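PDB 3I4P: transcriptional regulator, AsnC family from Agrobacterium tumefaciens str. C58, which regulates transcription as a sequence-specific DNA-binding protein of the Lrp/AsnC family, pairing a winged helix-turn-helix with a ligand-binding domain. Local coordinates for the interface of chains A and B. Residues are numbered along the deposited sequence; one frame, centred on the assembly and turned at random. Chains: chain A/B, Transcriptional regulator, AsnC family.

Contact 1: the interface of chains A and B. Residues chain A 148-149, 151-153; chain B 59-61.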
ATOM      1  N   PRO A 148     -20.856  17.815  18.772  1.00 27.46           N
ATOM      2  CA  PRO A 148     -20.592  17.702  20.224  1.00 27.58           C
ATOM      3  C   PRO A 148     -20.510  19.090  20.833  1.00 28.25           C
ATOM      4  O   PRO A 148     -19.888  19.994  20.241  1.00 29.13           O
ATOM      5  CB  PRO A 148     -19.230  16.973  20.281  1.00 28.16           C
ATOM      6  CG  PRO A 148     -18.560  17.252  18.940  1.00 27.07           C
ATOM      7  CD  PRO A 148     -19.703  17.375  17.939  1.00 26.85           C
ATOM      8  N   LEU A 149     -21.169  19.294  21.976  1.00 28.45           N
ATOM      9  CA  LEU A 149     -21.286  20.620  22.548  1.00 28.27           C
ATOM     10  C   LEU A 149     -20.426  20.754  23.817  1.00 28.72           C
ATOM     11  O   LEU A 149     -20.379  21.834  24.430  1.00 27.82           O
ATOM     12  CB  LEU A 149     -22.765  20.986  22.780  1.00 28.38           C
ATOM     13  CG  LEU A 149     -23.652  21.000  21.521  1.00 28.28           C
ATOM     14  CD1 LEU A 149     -25.107  21.256  21.876  1.00 27.20           C
ATOM     15  CD2 LEU A 149     -23.165  22.031  20.535  1.00 27.43           C
ATOM     16  N   TYR A 151     -17.300  21.076  23.950  1.00 29.49           N
ATOM     17  CA  TYR A 151     -16.095  21.889  23.730  1.00 29.15           C
ATOM     18  C   TYR A 151     -16.360  23.393  23.643  1.00 29.62           C
ATOM     19  O   TYR A 151     -15.416  24.193  23.529  1.00 27.77           O
ATOM     20  CB  TYR A 151     -15.434  21.441  22.419  1.00 29.44           C
ATOM     21  CG  TYR A 151     -15.070  19.968  22.402  1.00 29.29           C
ATOM     22  CD1 TYR A 151     -13.949  19.501  23.110  1.00 31.30           C
ATOM     23  CD2 TYR A 151     -15.838  19.045  21.722  1.00 29.18           C
ATOM     24  CE1 TYR A 151     -13.593  18.157  23.108  1.00 28.37           C
ATOM     25  CE2 TYR A 151     -15.494  17.687  21.720  1.00 30.86           C
ATOM     26  CZ  TYR A 151     -14.357  17.260  22.412  1.00 30.26           C
ATOM     27  OH  TYR A 151     -13.996  15.935  22.410  1.00 30.01           O
HETATM   28  N   MSE A 152     -17.646  23.755  23.629  1.00 30.54           N
HETATM   29  CA  MSE A 152     -18.094  25.146  23.482  1.00 31.75           C
HETATM   30  C   MSE A 152     -17.419  26.064  24.493  1.00 33.59           C
HETATM   31  O   MSE A 152     -17.194  25.682  25.672  1.00 34.18           O
HETATM   32  CB  MSE A 152     -19.597  25.263  23.720  1.00 31.10           C
HETATM   33  CG  MSE A 152     -20.420  24.911  22.586  1.00 27.65           C
HETATM   34 SE   MSE A 152     -22.284  25.200  23.001  0.50 21.36          SE
HETATM   35  CE  MSE A 152     -22.291  27.146  23.019  1.00 22.38           C
ATOM     36  N   LEU A 153     -17.108  27.282  24.047  1.00 35.19           N
ATOM     37  CA  LEU A 153     -16.277  28.190  24.880  1.00 36.34           C
ATOM     38  C   LEU A 153     -16.466  29.655  24.496  1.00 36.25           C
ATOM     39  O   LEU A 153     -17.336  30.325  25.046  1.00 37.09           O
ATOM     40  CB  LEU A 153     -14.787  27.756  24.806  1.00 36.29           C
ATOM     41  CG  LEU A 153     -14.122  27.128  26.056  1.00 37.25           C
ATOM     42  CD1 LEU A 153     -15.096  27.034  27.295  1.00 38.20           C
ATOM     43  CD2 LEU A 153     -13.432  25.782  25.746  1.00 32.71           C
TER
ATOM     44  N   VAL B  59     -18.936  26.638  17.629  1.00 27.75           N
ATOM     45  CA  VAL B  59     -19.107  25.766  18.816  1.00 27.04           C
ATOM     46  C   VAL B  59     -17.812  25.007  19.140  1.00 27.05           C
ATOM     47  O   VAL B  59     -17.811  24.057  19.913  1.00 27.91           O
ATOM     48  CB  VAL B  59     -20.341  24.822  18.687  1.00 27.16           C
ATOM     49  CG1 VAL B  59     -21.603  25.646  18.623  1.00 25.44           C
ATOM     50  CG2 VAL B  59     -20.188  23.831  17.488  1.00 24.71           C
ATOM     51  N   ASN B  60     -16.712  25.445  18.546  1.00 27.13           N
ATOM     52  CA  ASN B  60     -15.366  24.903  18.844  1.00 27.78           C
ATOM     53  C   ASN B  60     -15.170  23.421  18.477  1.00 27.17           C
ATOM     54  O   ASN B  60     -14.531  22.659  19.205  1.00 27.06           O
ATOM     55  CB  ASN B  60     -14.989  25.173  20.319  1.00 27.67           C
ATOM     56  CG  ASN B  60     -13.490  25.074  20.569  1.00 28.72           C
ATOM     57  OD1 ASN B  60     -12.671  25.323  19.673  1.00 29.77           O
ATOM     58  ND2 ASN B  60     -13.122  24.697  21.792  1.00 29.57           N
ATOM     59  N   THR B  61     -15.710  23.034  17.336  1.00 27.18           N
ATOM     60  CA  THR B  61     -15.505  21.688  16.783  1.00 28.30           C
ATOM     61  C   THR B  61     -15.024  21.762  15.323  1.00 28.91           C
ATOM     62  O   THR B  61     -15.559  21.061  14.443  1.00 29.91           O
ATOM     63  CB  THR B  61     -16.790  20.869  16.878  1.00 27.79           C
ATOM     64  OG1 THR B  61     -17.746  21.418  15.986  1.00 27.29           O
ATOM     65  CG2 THR B  61     -17.356  20.915  18.295  1.00 29.91           C
TER
HETATM   66  O   HOH W   1     -18.523  21.832  21.211  1.00 17.58           O
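B:Asn60 makes a direct hydrogen bond: its amide nitrogen ND2 donates to the backbone carbonyl O of A:Tyr151 over 2.9 Å. The bond is nearly straight at the hydrogen (168°), and the acceptor lies in the amide plane of B:Asn60, although the donor stands tilted from the carbonyl plane. With CG anti to the backbone N (chi1 -161°), the asparagine turns its amide toward chain A. A short side chain with an N-H donor suits a loop that must grip a backbone carbonyl. The backbone of B:Asn60 has positive phi, a conformation that asparagine tolerates better than most residues.

A water bridges the main chains. Its oxygen lies 2.7 Å from the carbonyl O of B:Val59 and also meets the carbonyl O of A:Pro148 and the backbone N of A:Tyr151, so polar backbone atoms of both chains share one partner. The same water sits at the edge of the A:Tyr151 ring, in its plane.

Apolar contacts fill in around these bonds. CG of A:Met152, a selenomethionine, packs on CB of B:Val59 at 3.9 Å. The methyl CG2 of B:Thr61 meets CG of A:Pro148, also at 3.9 Å. The B:Thr61 and A:Tyr151 side chains cross at about a right angle; the threonine presents its apolar branch to chain A.

All these residues lie in loops: the C-terminal tail of chain A runs over the connection between strands 47-54 and 63-70 of chain B.

Contact 2: the interface of chains A and B. Residues chain A 52-55; chain B 9, 46-48.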
ATOM      1  N   ALA A  52     -35.077  20.840   7.098  1.00 25.27           N
ATOM      2  CA  ALA A  52     -35.655  19.505   7.109  1.00 25.54           C
ATOM      3  C   ALA A  52     -34.565  18.520   6.675  1.00 26.34           C
ATOM      4  O   ALA A  52     -33.757  18.775   5.734  1.00 26.87           O
ATOM      5  CB  ALA A  52     -36.882  19.420   6.177  1.00 23.74           C
ATOM      6  N   LEU A  53     -34.526  17.403   7.378  1.00 26.86           N
ATOM      7  CA  LEU A  53     -33.622  16.306   7.046  1.00 27.48           C
ATOM      8  C   LEU A  53     -34.505  15.212   6.486  1.00 27.39           C
ATOM      9  O   LEU A  53     -35.520  14.859   7.084  1.00 26.99           O
ATOM     10  CB  LEU A  53     -32.906  15.798   8.300  1.00 26.82           C
ATOM     11  CG  LEU A  53     -31.941  16.752   8.980  1.00 27.56           C
ATOM     12  CD1 LEU A  53     -31.103  16.002  10.099  1.00 27.25           C
ATOM     13  CD2 LEU A  53     -31.037  17.400   7.937  1.00 25.48           C
ATOM     14  N   LEU A  54     -34.125  14.672   5.342  1.00 27.88           N
ATOM     15  CA  LEU A  54     -34.944  13.658   4.713  1.00 27.52           C
ATOM     16  C   LEU A  54     -34.329  12.295   4.874  1.00 28.17           C
ATOM     17  O   LEU A  54     -33.136  12.170   5.146  1.00 27.83           O
ATOM     18  CB  LEU A  54     -35.112  13.982   3.230  1.00 27.60           C
ATOM     19  CG  LEU A  54     -35.540  15.405   2.905  1.00 26.46           C
ATOM     20  CD1 LEU A  54     -35.653  15.507   1.400  1.00 26.39           C
ATOM     21  CD2 LEU A  54     -36.831  15.764   3.628  1.00 21.27           C
ATOM     22  N   ASP A  55     -35.165  11.283   4.660  1.00 28.95           N
ATOM     23  CA  ASP A  55     -34.780   9.885   4.738  1.00 29.35           C
ATOM     24  C   ASP A  55     -34.208   9.483   3.375  1.00 29.94           C
ATOM     25  O   ASP A  55     -34.908   9.533   2.373  1.00 29.78           O
ATOM     26  CB  ASP A  55     -35.995   9.040   5.109  1.00 29.23           C
ATOM     27  CG  ASP A  55     -35.656   7.573   5.373  1.00 30.53           C
ATOM     28  OD1 ASP A  55     -34.725   7.035   4.765  1.00 33.24           O
ATOM     29  OD2 ASP A  55     -36.373   6.919   6.160  1.00 32.95           O
TER
ATOM     30  N   LEU B   9     -39.915  19.738  -0.880  1.00 32.79           N
ATOM     31  CA  LEU B   9     -38.717  19.179  -0.238  1.00 32.82           C
ATOM     32  C   LEU B   9     -37.434  19.928  -0.569  1.00 33.22           C
ATOM     33  O   LEU B   9     -36.533  20.059   0.282  1.00 33.29           O
ATOM     34  CB  LEU B   9     -38.545  17.695  -0.587  1.00 31.85           C
ATOM     35  CG  LEU B   9     -39.631  16.756  -0.051  1.00 30.81           C
ATOM     36  CD1 LEU B   9     -39.436  15.330  -0.592  1.00 31.10           C
ATOM     37  CD2 LEU B   9     -39.726  16.808   1.477  1.00 27.00           C
ATOM     38  N   VAL B  46     -40.726  10.586   5.091  1.00 11.17           N
ATOM     39  CA  VAL B  46     -39.874  11.173   4.036  1.00 10.76           C
ATOM     40  C   VAL B  46     -39.082  12.341   4.626  1.00 10.69           C
ATOM     41  O   VAL B  46     -37.866  12.372   4.533  1.00 10.89           O
ATOM     42  CB  VAL B  46     -40.699  11.633   2.817  1.00 10.96           C
ATOM     43  CG1 VAL B  46     -39.803  12.303   1.798  1.00 11.03           C
ATOM     44  CG2 VAL B  46     -41.456  10.452   2.189  1.00  9.08           C
ATOM     45  N   ILE B  47     -39.791  13.273   5.250  1.00 10.76           N
ATOM     46  CA  ILE B  47     -39.205  14.231   6.201  1.00 10.92           C
ATOM     47  C   ILE B  47     -39.049  13.505   7.538  1.00 11.24           C
ATOM     48  O   ILE B  47     -40.041  13.143   8.156  1.00 11.65           O
ATOM     49  CB  ILE B  47     -40.111  15.483   6.429  1.00 10.97           C
ATOM     50  CG1 ILE B  47     -40.424  16.222   5.101  1.00 11.05           C
ATOM     51  CG2 ILE B  47     -39.477  16.408   7.466  1.00  9.77           C
ATOM     52  CD1 ILE B  47     -41.597  17.212   5.206  1.00 10.17           C
ATOM     53  N   ARG B  48     -37.821  13.282   7.991  1.00 11.39           N
ATOM     54  CA  ARG B  48     -37.633  12.521   9.242  1.00 12.34           C
ATOM     55  C   ARG B  48     -37.622  13.435  10.465  1.00 12.86           C
ATOM     56  O   ARG B  48     -38.128  13.053  11.517  1.00 12.77           O
ATOM     57  CB  ARG B  48     -36.429  11.579   9.212  1.00 11.70           C
ATOM     58  CG  ARG B  48     -35.254  12.043   8.477  1.00 12.22           C
ATOM     59  CD  ARG B  48     -34.196  10.967   8.365  1.00 11.77           C
ATOM     60  NE  ARG B  48     -32.870  11.549   8.122  1.00 10.98           N
ATOM     61  CZ  ARG B  48     -32.020  11.941   9.074  1.00 11.83           C
ATOM     62  NH1 ARG B  48     -32.336  11.830  10.358  1.00 11.70           N
ATOM     63  NH2 ARG B  48     -30.829  12.443   8.748  1.00 12.49           N
TER
HETATM   64  O   HOH W   2     -30.761  13.138   5.820  1.00 25.80           O
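The guanidinium of B:Arg48 carries CB of A:Leu53 on one face, 3.9 Å above the plane and offset toward the rim, while a water lies at its edge, in plane. NH2 of B:Arg48 lies 3.0 Å from the oxygen of this water, which also touches the carbonyl O of A:Leu54. That carbonyl O takes a direct bond from NE of B:Arg48 at 3.1 Å; it lies close to the guanidinium plane, yet the donor stands well above the carbonyl plane. Extended from CG to NE, with chi4 of 88° turning the flat head, the arginine lays its aliphatic stem along the A:Leu54 to A:Asp55 backbone. Arginine suits the place because its chain packs on carbon while its head still donates.

Backbone bonds flank the side chain. B:Arg48 N donates to A:Leu53 O at 2.9 Å, and A:Asp55 N to B:Val46 O at 2.9 Å, enclosing the antiparallel bridge between A:Leu54 and B:Ile47.

A:Leu54 reaches across with its branched end. CD2 meets CD2 of B:Leu9, in helix 3-12, and CA of B:Ile47, each at 3.8 Å. Its CG lies anti to the carbonyl carbon (chi1 -50°), and the leucine supplies two methyls: CD1 approaches CB of B:Leu9 while CD2 meets the strand as well.

The contact joins one end of the shared strand pair and seats chain A against the DNA-binding domain of chain B, probably steadying how the two such domains are placed.

Contact 3: the interface of chains A and B. Residues chain A 16, 49-51; chain B 15-17, 51-52.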
ATOM      1  N   SER A  16     -35.992  21.450  15.847  1.00 36.15           N
ATOM      2  CA  SER A  16     -36.240  22.908  15.820  1.00 35.64           C
ATOM      3  C   SER A  16     -37.719  23.229  15.677  1.00 35.44           C
ATOM      4  O   SER A  16     -38.080  24.362  15.404  1.00 35.27           O
ATOM      5  CB  SER A  16     -35.470  23.566  14.665  1.00 35.96           C
ATOM      6  OG  SER A  16     -35.894  23.088  13.399  1.00 35.53           O
ATOM      7  N   ARG A  49     -28.515  27.880  10.215  1.00 13.90           N
ATOM      8  CA  ARG A  49     -29.795  27.645   9.553  1.00 14.83           C
ATOM      9  C   ARG A  49     -30.567  26.539  10.254  1.00 15.99           C
ATOM     10  O   ARG A  49     -30.048  25.822  11.095  1.00 15.60           O
ATOM     11  CB  ARG A  49     -29.592  27.259   8.074  1.00 15.37           C
ATOM     12  CG  ARG A  49     -28.985  25.863   7.818  1.00 15.77           C
ATOM     13  CD  ARG A  49     -28.963  25.575   6.368  1.00 17.97           C
ATOM     14  NE  ARG A  49     -28.004  26.444   5.721  1.00 20.01           N
ATOM     15  CZ  ARG A  49     -27.958  26.693   4.418  1.00 22.08           C
ATOM     16  NH1 ARG A  49     -28.843  26.150   3.572  1.00 23.27           N
ATOM     17  NH2 ARG A  49     -27.028  27.522   3.966  1.00 21.09           N
ATOM     18  N   ARG A  50     -31.828  26.446   9.897  1.00 18.61           N
ATOM     19  CA  ARG A  50     -32.726  25.355  10.292  1.00 21.19           C
ATOM     20  C   ARG A  50     -33.249  24.673   9.027  1.00 22.29           C
ATOM     21  O   ARG A  50     -33.642  25.366   8.079  1.00 23.01           O
ATOM     22  CB  ARG A  50     -33.877  25.866  11.111  1.00 21.00           C
ATOM     23  CG  ARG A  50     -33.497  26.404  12.486  1.00 24.63           C
ATOM     24  CD  ARG A  50     -34.752  27.014  13.111  1.00 29.29           C
ATOM     25  NE  ARG A  50     -34.693  27.384  14.532  1.00 30.75           N
ATOM     26  CZ  ARG A  50     -34.035  28.433  15.010  1.00 35.51           C
ATOM     27  NH1 ARG A  50     -33.284  29.198  14.205  1.00 36.86           N
ATOM     28  NH2 ARG A  50     -34.088  28.709  16.313  1.00 35.53           N
ATOM     29  N   VAL A  51     -33.217  23.331   9.009  1.00 22.87           N
ATOM     30  CA  VAL A  51     -33.504  22.566   7.805  1.00 24.07           C
ATOM     31  C   VAL A  51     -34.347  21.302   8.098  1.00 24.97           C
ATOM     32  O   VAL A  51     -34.333  20.772   9.192  1.00 25.92           O
ATOM     33  CB  VAL A  51     -32.189  22.107   7.076  1.00 24.10           C
ATOM     34  CG1 VAL A  51     -31.348  23.291   6.620  1.00 23.50           C
ATOM     35  CG2 VAL A  51     -31.375  21.168   7.963  1.00 23.31           C
TER
ATOM     36  N   ASP B  15     -34.214  25.309   4.123  1.00 34.89           N
ATOM     37  CA  ASP B  15     -34.757  26.266   5.058  1.00 35.10           C
ATOM     38  C   ASP B  15     -36.118  25.775   5.482  1.00 35.49           C
ATOM     39  O   ASP B  15     -37.022  25.738   4.675  1.00 36.71           O
ATOM     40  CB  ASP B  15     -34.880  27.640   4.382  1.00 35.03           C
ATOM     41  CG  ASP B  15     -35.332  28.780   5.354  1.00 36.76           C
ATOM     42  OD1 ASP B  15     -35.487  28.566   6.585  1.00 37.99           O
ATOM     43  OD2 ASP B  15     -35.516  29.921   4.863  1.00 37.51           O
ATOM     44  N   SER B  16     -36.279  25.395   6.749  1.00 36.15           N
ATOM     45  CA  SER B  16     -37.592  24.949   7.264  1.00 35.64           C
ATOM     46  C   SER B  16     -38.278  26.031   8.083  1.00 35.44           C
ATOM     47  O   SER B  16     -39.247  25.760   8.772  1.00 35.27           O
ATOM     48  CB  SER B  16     -37.434  23.689   8.128  1.00 35.96           C
ATOM     49  OG  SER B  16     -36.639  23.926   9.278  1.00 35.53           O
ATOM     50  N   THR B  17     -37.794  27.264   8.003  1.00 35.60           N
ATOM     51  CA  THR B  17     -38.335  28.329   8.852  1.00 35.67           C
ATOM     52  C   THR B  17     -39.527  29.045   8.221  1.00 35.51           C
ATOM     53  O   THR B  17     -40.264  29.697   8.940  1.00 36.78           O
ATOM     54  CB  THR B  17     -37.233  29.347   9.274  1.00 35.69           C
ATOM     55  OG1 THR B  17     -36.771  30.073   8.137  1.00 36.18           O
ATOM     56  CG2 THR B  17     -36.037  28.621   9.886  1.00 35.54           C
ATOM     57  N   VAL B  51     -34.188  20.360  12.065  1.00 22.87           N
ATOM     58  CA  VAL B  51     -33.130  20.624  13.028  1.00 24.07           C
ATOM     59  C   VAL B  51     -32.439  21.987  12.782  1.00 24.97           C
ATOM     60  O   VAL B  51     -32.432  22.504  11.681  1.00 25.92           O
ATOM     61  CB  VAL B  51     -32.020  19.511  12.998  1.00 24.10           C
ATOM     62  CG1 VAL B  51     -32.576  18.143  13.366  1.00 23.50           C
ATOM     63  CG2 VAL B  51     -31.324  19.472  11.640  1.00 23.31           C
ATOM     64  N   ALA B  52     -31.864  22.549  13.831  1.00 25.27           N
ATOM     65  CA  ALA B  52     -30.912  23.643  13.703  1.00 25.54           C
ATOM     66  C   ALA B  52     -29.546  23.035  13.369  1.00 26.34           C
ATOM     67  O   ALA B  52     -29.120  21.980  13.924  1.00 26.87           O
ATOM     68  CB  ALA B  52     -30.845  24.480  14.998  1.00 23.74           C
TER
HETATM   69  O   HOH W   3     -33.015  28.545   7.919  1.00 30.17           O
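Strands 47-54 of the two chains of this Lrp/AsnC regulator, a family with a winged helix-turn-helix, pair antiparallel about the two-fold axis, with A:Val51 facing B:Val51. Their backbones exchange two equivalent bonds: A:Val51 N donates to B:Val51 O at 2.9 Å, and B:Val51 N returns the bond to A:Val51 O. The CG2 methyls of A:Val51 and B:Val51 meet 4.0 Å apart; with CG1 anti to the carbonyl carbon (chi1 -62°), CG2 stands between the backbone N and the carbonyl carbon, toward the axis. Valine suits this place because beta-branched residues favour extended backbone and give the centre a small apolar contact.

Beside the strands, the loop holding B:Asp15, B:Ser16 and B:Thr17 closes on A:Arg50. B:Ser16 N donates to A:Arg50 O at 3.0 Å from above the carbonyl plane. The methyl CG2 of B:Thr17 packs on CB of A:Arg50 at 3.7 Å and also touches CD, the two side chains crossing at about a right angle. A:Arg50 is extended from CG to NE, and its carbon stem makes the contact, also passing CA of B:Ala52.

B:Asp15 shapes this loop from within. Its carboxylate OD1 accepts from B:Thr17 N at 3.0 Å, met from above the carboxylate plane, and from the hydroxyl OG1 of B:Thr17 on its syn lone pair. A water 2.8 Å from OD1 of B:Asp15 links it to A:Arg50 N, almost in line with that N-H (174°), and lies near A:Arg50 O as well.

Contact 4: the interface of chains A and B. Residues chain A 48, 93-94, 96, 143, 145; chain B 54, 143, 145.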
ATOM      1  N   ARG A  48     -26.648  28.506  12.165  1.00 11.39           N
ATOM      2  CA  ARG A  48     -26.454  29.019  10.794  1.00 12.34           C
ATOM      3  C   ARG A  48     -27.735  28.928   9.968  1.00 12.86           C
ATOM      4  O   ARG A  48     -28.003  29.811   9.158  1.00 12.77           O
ATOM      5  CB  ARG A  48     -25.255  28.403  10.073  1.00 11.70           C
ATOM      6  CG  ARG A  48     -24.975  26.997  10.353  1.00 12.22           C
ATOM      7  CD  ARG A  48     -23.673  26.543   9.728  1.00 11.77           C
ATOM      8  NE  ARG A  48     -23.650  25.086   9.549  1.00 10.98           N
ATOM      9  CZ  ARG A  48     -24.107  24.439   8.473  1.00 11.83           C
ATOM     10  NH1 ARG A  48     -24.641  25.102   7.455  1.00 11.70           N
ATOM     11  NH2 ARG A  48     -24.023  23.111   8.401  1.00 12.49           N
ATOM     12  N   VAL A  93     -22.209  15.419  -1.206  1.00 26.15           N
ATOM     13  CA  VAL A  93     -22.855  16.006  -0.054  1.00 26.12           C
ATOM     14  C   VAL A  93     -21.818  16.509   0.955  1.00 26.47           C
ATOM     15  O   VAL A  93     -22.120  17.373   1.816  1.00 27.18           O
ATOM     16  CB  VAL A  93     -23.943  15.087   0.541  1.00 26.10           C
ATOM     17  CG1 VAL A  93     -25.165  15.017  -0.424  1.00 24.33           C
ATOM     18  CG2 VAL A  93     -23.392  13.752   0.894  1.00 26.83           C
ATOM     19  N   GLU A  94     -20.590  15.998   0.835  1.00 26.01           N
ATOM     20  CA  GLU A  94     -19.499  16.425   1.700  1.00 26.52           C
ATOM     21  C   GLU A  94     -18.254  16.370   0.884  1.00 25.13           C
ATOM     22  O   GLU A  94     -18.101  15.489   0.063  1.00 25.17           O
ATOM     23  CB  GLU A  94     -19.360  15.538   2.953  1.00 26.03           C
ATOM     24  CG  GLU A  94     -20.535  15.576   3.848  1.00 30.53           C
ATOM     25  CD  GLU A  94     -20.443  14.612   5.067  1.00 33.43           C
ATOM     26  OE1 GLU A  94     -19.338  14.397   5.587  1.00 36.18           O
ATOM     27  OE2 GLU A  94     -21.519  14.115   5.480  1.00 33.26           O
ATOM     28  N   TYR A  96     -13.968  17.409   1.262  1.00 26.33           N
ATOM     29  CA  TYR A  96     -12.869  17.827   2.117  1.00 26.63           C
ATOM     30  C   TYR A  96     -11.568  17.794   1.395  1.00 26.44           C
ATOM     31  O   TYR A  96     -11.266  16.849   0.643  1.00 26.92           O
ATOM     32  CB  TYR A  96     -12.703  16.902   3.352  1.00 26.95           C
ATOM     33  CG  TYR A  96     -13.892  16.900   4.247  1.00 27.34           C
ATOM     34  CD1 TYR A  96     -13.994  17.775   5.317  1.00 27.63           C
ATOM     35  CD2 TYR A  96     -14.951  16.053   3.992  1.00 28.99           C
ATOM     36  CE1 TYR A  96     -15.103  17.771   6.107  1.00 28.19           C
ATOM     37  CE2 TYR A  96     -16.071  16.070   4.754  1.00 28.56           C
ATOM     38  CZ  TYR A  96     -16.149  16.918   5.806  1.00 29.01           C
ATOM     39  OH  TYR A  96     -17.297  16.896   6.559  1.00 32.40           O
ATOM     40  N   TYR A 143     -25.664   8.626  11.356  1.00 26.84           N
ATOM     41  CA  TYR A 143     -25.496   9.908  10.691  1.00 27.03           C
ATOM     42  C   TYR A 143     -26.281  10.965  11.445  1.00 26.31           C
ATOM     43  O   TYR A 143     -27.502  10.976  11.462  1.00 26.15           O
ATOM     44  CB  TYR A 143     -25.873   9.860   9.193  1.00 27.13           C
ATOM     45  CG  TYR A 143     -25.943  11.232   8.541  1.00 29.93           C
ATOM     46  CD1 TYR A 143     -24.842  11.793   7.915  1.00 33.09           C
ATOM     47  CD2 TYR A 143     -27.112  11.962   8.554  1.00 31.19           C
ATOM     48  CE1 TYR A 143     -24.913  13.065   7.320  1.00 34.00           C
ATOM     49  CE2 TYR A 143     -27.199  13.208   7.970  1.00 33.71           C
ATOM     50  CZ  TYR A 143     -26.095  13.764   7.357  1.00 35.38           C
ATOM     51  OH  TYR A 143     -26.209  15.005   6.784  1.00 36.69           O
ATOM     52  N   THR A 145     -26.354  15.347  12.388  1.00 27.47           N
ATOM     53  CA  THR A 145     -25.971  16.741  12.115  1.00 27.29           C
ATOM     54  C   THR A 145     -25.709  17.510  13.422  1.00 26.85           C
ATOM     55  O   THR A 145     -25.318  18.674  13.408  1.00 26.46           O
ATOM     56  CB  THR A 145     -27.133  17.418  11.300  1.00 27.68           C
ATOM     57  OG1 THR A 145     -28.319  17.486  12.111  1.00 26.62           O
ATOM     58  CG2 THR A 145     -27.421  16.603  10.031  1.00 26.49           C
TER
ATOM     59  N   LEU B  54     -25.570  24.022  13.321  1.00 27.88           N
ATOM     60  CA  LEU B  54     -24.706  25.006  13.936  1.00 27.52           C
ATOM     61  C   LEU B  54     -23.412  25.132  13.178  1.00 28.17           C
ATOM     62  O   LEU B  54     -23.038  24.241  12.416  1.00 27.83           O
ATOM     63  CB  LEU B  54     -24.425  24.608  15.383  1.00 27.60           C
ATOM     64  CG  LEU B  54     -25.642  24.252  16.223  1.00 26.46           C
ATOM     65  CD1 LEU B  54     -25.145  23.901  17.608  1.00 26.39           C
ATOM     66  CD2 LEU B  54     -26.657  25.387  16.221  1.00 21.27           C
ATOM     67  N   TYR B 143     -20.197  21.100   2.982  1.00 26.84           N
ATOM     68  CA  TYR B 143     -20.964  20.207   3.834  1.00 27.03           C
ATOM     69  C   TYR B 143     -22.427  20.607   3.783  1.00 26.31           C
ATOM     70  O   TYR B 143     -22.831  21.649   4.275  1.00 26.15           O
ATOM     71  CB  TYR B 143     -20.426  20.150   5.282  1.00 27.13           C
ATOM     72  CG  TYR B 143     -21.351  19.424   6.245  1.00 29.93           C
ATOM     73  CD1 TYR B 143     -21.223  18.066   6.487  1.00 33.09           C
ATOM     74  CD2 TYR B 143     -22.351  20.099   6.911  1.00 31.19           C
ATOM     75  CE1 TYR B 143     -22.086  17.399   7.374  1.00 34.00           C
ATOM     76  CE2 TYR B 143     -23.202  19.462   7.788  1.00 33.71           C
ATOM     77  CZ  TYR B 143     -23.074  18.107   8.016  1.00 35.38           C
ATOM     78  OH  TYR B 143     -23.934  17.497   8.893  1.00 36.69           O
ATOM     79  N   THR B 145     -26.580  18.964   4.162  1.00 27.47           N
ATOM     80  CA  THR B 145     -27.537  17.942   4.615  1.00 27.29           C
ATOM     81  C   THR B 145     -28.649  17.724   3.573  1.00 26.85           C
ATOM     82  O   THR B 145     -29.514  16.867   3.735  1.00 26.46           O
ATOM     83  CB  THR B 145     -28.149  18.415   5.983  1.00 27.68           C
ATOM     84  OG1 THR B 145     -28.918  19.614   5.784  1.00 26.62           O
ATOM     85  CG2 THR B 145     -27.021  18.685   6.990  1.00 26.49           C
TER
HETATM   86  O   HOH W   4     -25.468  21.124  14.110  1.00 25.05           O
HETATM   87  O   HOH W   5     -23.389  21.961  11.110  1.00 25.80           O
HETATM   88  O   HOH W   6     -25.148  22.441   5.939  1.00 29.73           O
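B:Tyr143, the residue most buried here, lies between A:Glu94 and A:Arg48. Its CG is anti to the backbone N (chi1 170°), and the ring runs beside the A:Glu94 side chain, pointing the same way: CD1 of B:Tyr143 meets CG of A:Glu94 at 3.7 Å. The carboxylate is turned 58° from the ring, so the two do not stack. An antiparallel bridge joins the backbones of this pair.

On the opposite edge, NH2 of A:Arg48 lies in the ring plane, 3.8 Å from CD2 of B:Tyr143, with guanidinium and ring 75° apart. A broad flat ring suits the place, able to pack against both the carbon stem of A:Glu94 and this guanidinium. NH2 of A:Arg48 also meets a water that reaches the carbonyl O of B:Tyr143. An arginine, with several N-H groups in one plane, suits such a water link. A further water joins A:Thr145 O to B:Leu54 N.

The threonines meet through methyls, CG2 of A:Thr145 lying 3.7 Å from CG2 of B:Thr145. Each methyl also lies near the other chain's Tyr143 hydroxyl OH, so a small apolar branch fits between the crossing side chains.

The contact pairs strand 92-98 with the partner's strand 139-143 and ties the ligand-binding domain to strand 47-54 of the partner, probably helping to fix their relative placement in the dimer.

Contact 3 lies on the two-fold axis of the strand pair 47-54, and contact 2 joins an end of the same pair, about 12 Å away between C-alpha centres. Contact 4 lies about 13 Å from contact 3 and 15 Å from contact 2; it shares Arg48 and Leu54 with contact 2 through exchanged chains and carries the interface into strands 92-98 and 139-143. Contact 1 is farther out, about 26 Å from contact 2, where the C-terminal tail reaches the partner. The chains thus interlock from DNA-binding domain to tail, consistent with a dimeric building block of the eight-chain assembly.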